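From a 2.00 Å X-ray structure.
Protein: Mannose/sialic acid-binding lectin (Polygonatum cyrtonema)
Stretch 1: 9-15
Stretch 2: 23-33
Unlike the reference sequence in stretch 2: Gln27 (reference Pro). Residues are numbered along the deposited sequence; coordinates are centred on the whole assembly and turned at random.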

# COMPACT_ATOMS: atom_id res chain seq x y z
N SER A 9 -8.16 -4.87 -9.89
CA SER A 9 -9.30 -5.49 -9.24
C SER A 9 -8.95 -6.78 -8.52
O SER A 9 -7.96 -7.43 -8.82
N LEU A 10 -9.78 -7.12 -7.54
CA LEU A 10 -9.64 -8.36 -6.79
C LEU A 10 -10.83 -9.23 -7.22
O LEU A 10 -11.94 -9.07 -6.71
N PHE A 11 -10.61 -10.13 -8.17
CA PHE A 11 -11.69 -10.97 -8.64
C PHE A 11 -12.11 -12.00 -7.60
O PHE A 11 -11.50 -12.09 -6.52
N THR A 12 -13.16 -12.76 -7.91
CA THR A 12 -13.68 -13.76 -6.99
C THR A 12 -12.59 -14.68 -6.48
O THR A 12 -11.78 -15.18 -7.25
N GLY A 13 -12.55 -14.88 -5.18
CA GLY A 13 -11.55 -15.75 -4.60
C GLY A 13 -10.23 -15.08 -4.28
O GLY A 13 -9.47 -15.60 -3.47
N HIS A 14 -9.95 -13.93 -4.90
CA HIS A 14 -8.68 -13.25 -4.64
C HIS A 14 -8.64 -12.50 -3.31
O HIS A 14 -9.67 -12.11 -2.77
N SER A 15 -7.43 -12.29 -2.78
CA SER A 15 -7.30 -11.61 -1.50
C SER A 15 -5.94 -10.97 -1.29
O SER A 15 -4.98 -11.27 -2.01
N ARG A 23 -6.23 -11.40 6.24
CA ARG A 23 -6.58 -11.73 4.86
C ARG A 23 -7.86 -11.01 4.45
O ARG A 23 -8.92 -11.19 5.05
N LEU A 24 -7.76 -10.19 3.42
CA LEU A 24 -8.89 -9.44 2.90
C LEU A 24 -9.28 -10.15 1.62
O LEU A 24 -8.56 -10.07 0.62
N ILE A 25 -10.42 -10.83 1.64
CA ILE A 25 -10.87 -11.61 0.50
C ILE A 25 -12.18 -11.22 -0.19
O ILE A 25 -13.15 -10.81 0.45
N MET A 26 -12.18 -11.34 -1.52
CA MET A 26 -13.36 -11.06 -2.33
C MET A 26 -13.94 -12.45 -2.56
O MET A 26 -13.57 -13.15 -3.50
N GLN A 27 -14.86 -12.85 -1.69
CA GLN A 27 -15.48 -14.17 -1.75
C GLN A 27 -16.40 -14.42 -2.93
O GLN A 27 -16.82 -13.49 -3.62
N GLY A 28 -16.71 -15.69 -3.14
CA GLY A 28 -17.58 -16.07 -4.23
C GLY A 28 -19.04 -15.70 -4.04
O GLY A 28 -19.81 -15.70 -5.00
N ASP A 29 -19.42 -15.39 -2.80
CA ASP A 29 -20.80 -15.02 -2.50
C ASP A 29 -20.98 -13.50 -2.58
O ASP A 29 -22.04 -12.97 -2.22
N CYS A 30 -19.94 -12.83 -3.07
CA CYS A 30 -19.89 -11.37 -3.24
C CYS A 30 -19.67 -10.61 -1.97
O CYS A 30 -19.76 -9.39 -1.95
N ASN A 31 -19.38 -11.32 -0.90
CA ASN A 31 -19.16 -10.67 0.36
C ASN A 31 -17.69 -10.33 0.47
O ASN A 31 -16.84 -11.21 0.37
N PHE A 32 -17.38 -9.05 0.64
CA PHE A 32 -16.00 -8.61 0.77
C PHE A 32 -15.72 -8.52 2.27
O PHE A 32 -16.18 -7.60 2.94
N VAL A 33 -14.96 -9.49 2.78
CA VAL A 33 -14.67 -9.56 4.20
C VAL A 33 -13.20 -9.66 4.63
O VAL A 33 -12.36 -10.25 3.94

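Packing of residues 9-15 against residues 23-33 in the mannose/sialic acid-binding lectin of Polygonatum cyrtonema; the two segments bury 401 Å² between them, summed over both sides. Ser9 opens the first stretch in strand conformation, but its side chain, chi1 t, stays out of reach of the second, and its OG is hydrogen-bonded elsewhere in the structure. Leu10 is the apolar anchor. Its CA-to-CB bond points toward the second stretch, and the m,t rotamer carries CD1 to 4.1 Å from Phe32 CE1, an oblique approach to the ring, and to 4.4 Å from Leu24 O. Its CB lies 4.3 Å from Met26 CB, and its carbonyl O sits 3.2 Å from Met26 CG, so Met26 packs against both side chain and backbone here. Met26 also starts toward the first stretch, with chi1 t and chi2 p, but the end of its side chain leads away. Phe32, chi1 t, leaves its backbone sideways and then brings its ring nearer, which is how it meets Leu10; Leu24, t,p, is buried close by and presents its carbonyl O.

The CA-to-CB bond of exposed Phe11, chi1 m, points away, leaving the backbone to make the contact: Phe11 O is 3.6 Å from Met26 CB and also accepts from His14 N at 2.9 Å, closing a type II turn. The CA-to-CB bond of Thr12, chi1 m, points sideways. Its CG2 rests 3.4 Å from Gly28 CA and 4.1 Å from Gln27 O, while OG1 is hydrogen-bonded elsewhere in the structure; Thr12 CA makes a CA-H...O contact with Met26 O at 3.5 Å. Gly28 belongs to the type I turn from Gln27 to Cys30. Behind that contact, the CA-to-CB bond of Gln27, m,t, which differs from the reference sequence, points away, and Gln27 NE2 donates to Asp29 OD1 at 3.0 Å. The same OD1 accepts from Asn31 N, also at 3.0 Å, so one carboxylate oxygen bridges the Gln27 side chain and the Asn31 backbone amide.

Gly13 has no side chain, and its backbone angles of 86/-20 would jam a CB against the preceding carbonyl O. Its amide gives a short hydrogen bond, Gly13 N to Met26 O at 2.6 Å, while Gly13 O lies 3.8 Å from Ile25 CD1. The CA-to-CB bond of exposed His14, chi1 m, points away, but its carbonyl faces the second stretch: Met26 N donates to His14 O at 2.9 Å in a nearly straight bond, and Ile25 CG1 lies 3.5 Å from the same oxygen. Met26 is thus held through both its N and its O. Ser15, chi1 p, pairs with Ile25 in an antiparallel, non-hydrogen-bonded bridge, their CA atoms 4.1 Å apart. Both side chains project from the same face of the sheet, with Ser15 CB 3.7 Å from Ile25 CB; the t,t rotamer extends Ile25 to reach Gly13. On the backbone side, Ser15 CA approaches Leu24 O to 2.9 Å.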

# COMPACT_ATOMS: atom_id res chain seq x y z
CB SER A 9 -10.39 -5.74 -10.28
OG SER A 9 -11.34 -6.69 -9.81
CB LEU A 10 -9.74 -8.10 -5.29
CG LEU A 10 -8.51 -7.69 -4.51
CD1 LEU A 10 -8.87 -7.70 -3.03
CD2 LEU A 10 -7.37 -8.67 -4.76
CB PHE A 11 -11.28 -11.64 -9.94
CG PHE A 11 -10.95 -10.66 -11.04
CD1 PHE A 11 -9.65 -10.19 -11.21
CD2 PHE A 11 -11.96 -10.16 -11.86
CE1 PHE A 11 -9.36 -9.24 -12.18
CE2 PHE A 11 -11.68 -9.21 -12.84
CZ PHE A 11 -10.38 -8.74 -13.00
CB THR A 12 -14.80 -14.60 -7.65
OG1 THR A 12 -15.89 -13.74 -8.01
CG2 THR A 12 -15.31 -15.66 -6.69
CB HIS A 14 -8.35 -12.27 -5.77
CG HIS A 14 -8.13 -12.93 -7.09
ND1 HIS A 14 -7.56 -12.27 -8.16
CD2 HIS A 14 -8.46 -14.16 -7.54
CE1 HIS A 14 -7.56 -13.06 -9.22
NE2 HIS A 14 -8.10 -14.22 -8.87
CB SER A 15 -7.52 -12.61 -0.38
OG SER A 15 -6.50 -13.60 -0.42
CB ARG A 23 -6.82 -13.23 4.68
CG ARG A 23 -6.09 -14.12 5.66
CD ARG A 23 -7.08 -15.09 6.31
NE ARG A 23 -6.42 -16.29 6.83
CZ ARG A 23 -7.07 -17.33 7.35
NH1 ARG A 23 -8.39 -17.32 7.43
NH2 ARG A 23 -6.39 -18.39 7.77
CB LEU A 24 -8.46 -8.01 2.60
CG LEU A 24 -9.55 -7.06 2.12
CD1 LEU A 24 -10.64 -6.93 3.18
CD2 LEU A 24 -8.93 -5.73 1.81
CB ILE A 25 -10.94 -13.12 0.87
CG1 ILE A 25 -11.36 -13.95 -0.34
CG2 ILE A 25 -11.94 -13.33 1.99
CD1 ILE A 25 -11.25 -15.44 -0.12
CB MET A 26 -12.95 -10.43 -3.66
CG MET A 26 -14.09 -10.18 -4.63
SD MET A 26 -15.35 -9.01 -4.06
CE MET A 26 -16.62 -10.15 -3.45
CB GLN A 27 -16.23 -14.42 -0.46
CG GLN A 27 -15.31 -14.49 0.75
CD GLN A 27 -16.06 -14.49 2.05
OE1 GLN A 27 -15.47 -14.64 3.12
NE2 GLN A 27 -17.38 -14.30 1.98
CB ASP A 29 -21.19 -15.54 -1.10
CG ASP A 29 -20.41 -14.87 0.02
OD1 ASP A 29 -19.40 -14.20 -0.25
OD2 ASP A 29 -20.84 -15.04 1.18
CB CYS A 30 -21.17 -10.87 -3.91
SG CYS A 30 -21.21 -11.23 -5.68
CB ASN A 31 -19.59 -11.58 1.51
CG ASN A 31 -19.75 -10.83 2.82
OD1 ASN A 31 -20.00 -9.62 2.84
ND2 ASN A 31 -19.62 -11.55 3.92
CB PHE A 32 -15.80 -7.25 0.09
CG PHE A 32 -14.38 -6.79 0.07
CD1 PHE A 32 -13.38 -7.63 -0.43
CD2 PHE A 32 -14.03 -5.53 0.53
CE1 PHE A 32 -12.06 -7.22 -0.46
CE2 PHE A 32 -12.70 -5.10 0.51
CZ PHE A 32 -11.71 -5.95 0.01
CB VAL A 33 -15.50 -10.71 4.84
CG1 VAL A 33 -15.79 -11.78 3.81
CG2 VAL A 33 -14.77 -11.31 6.02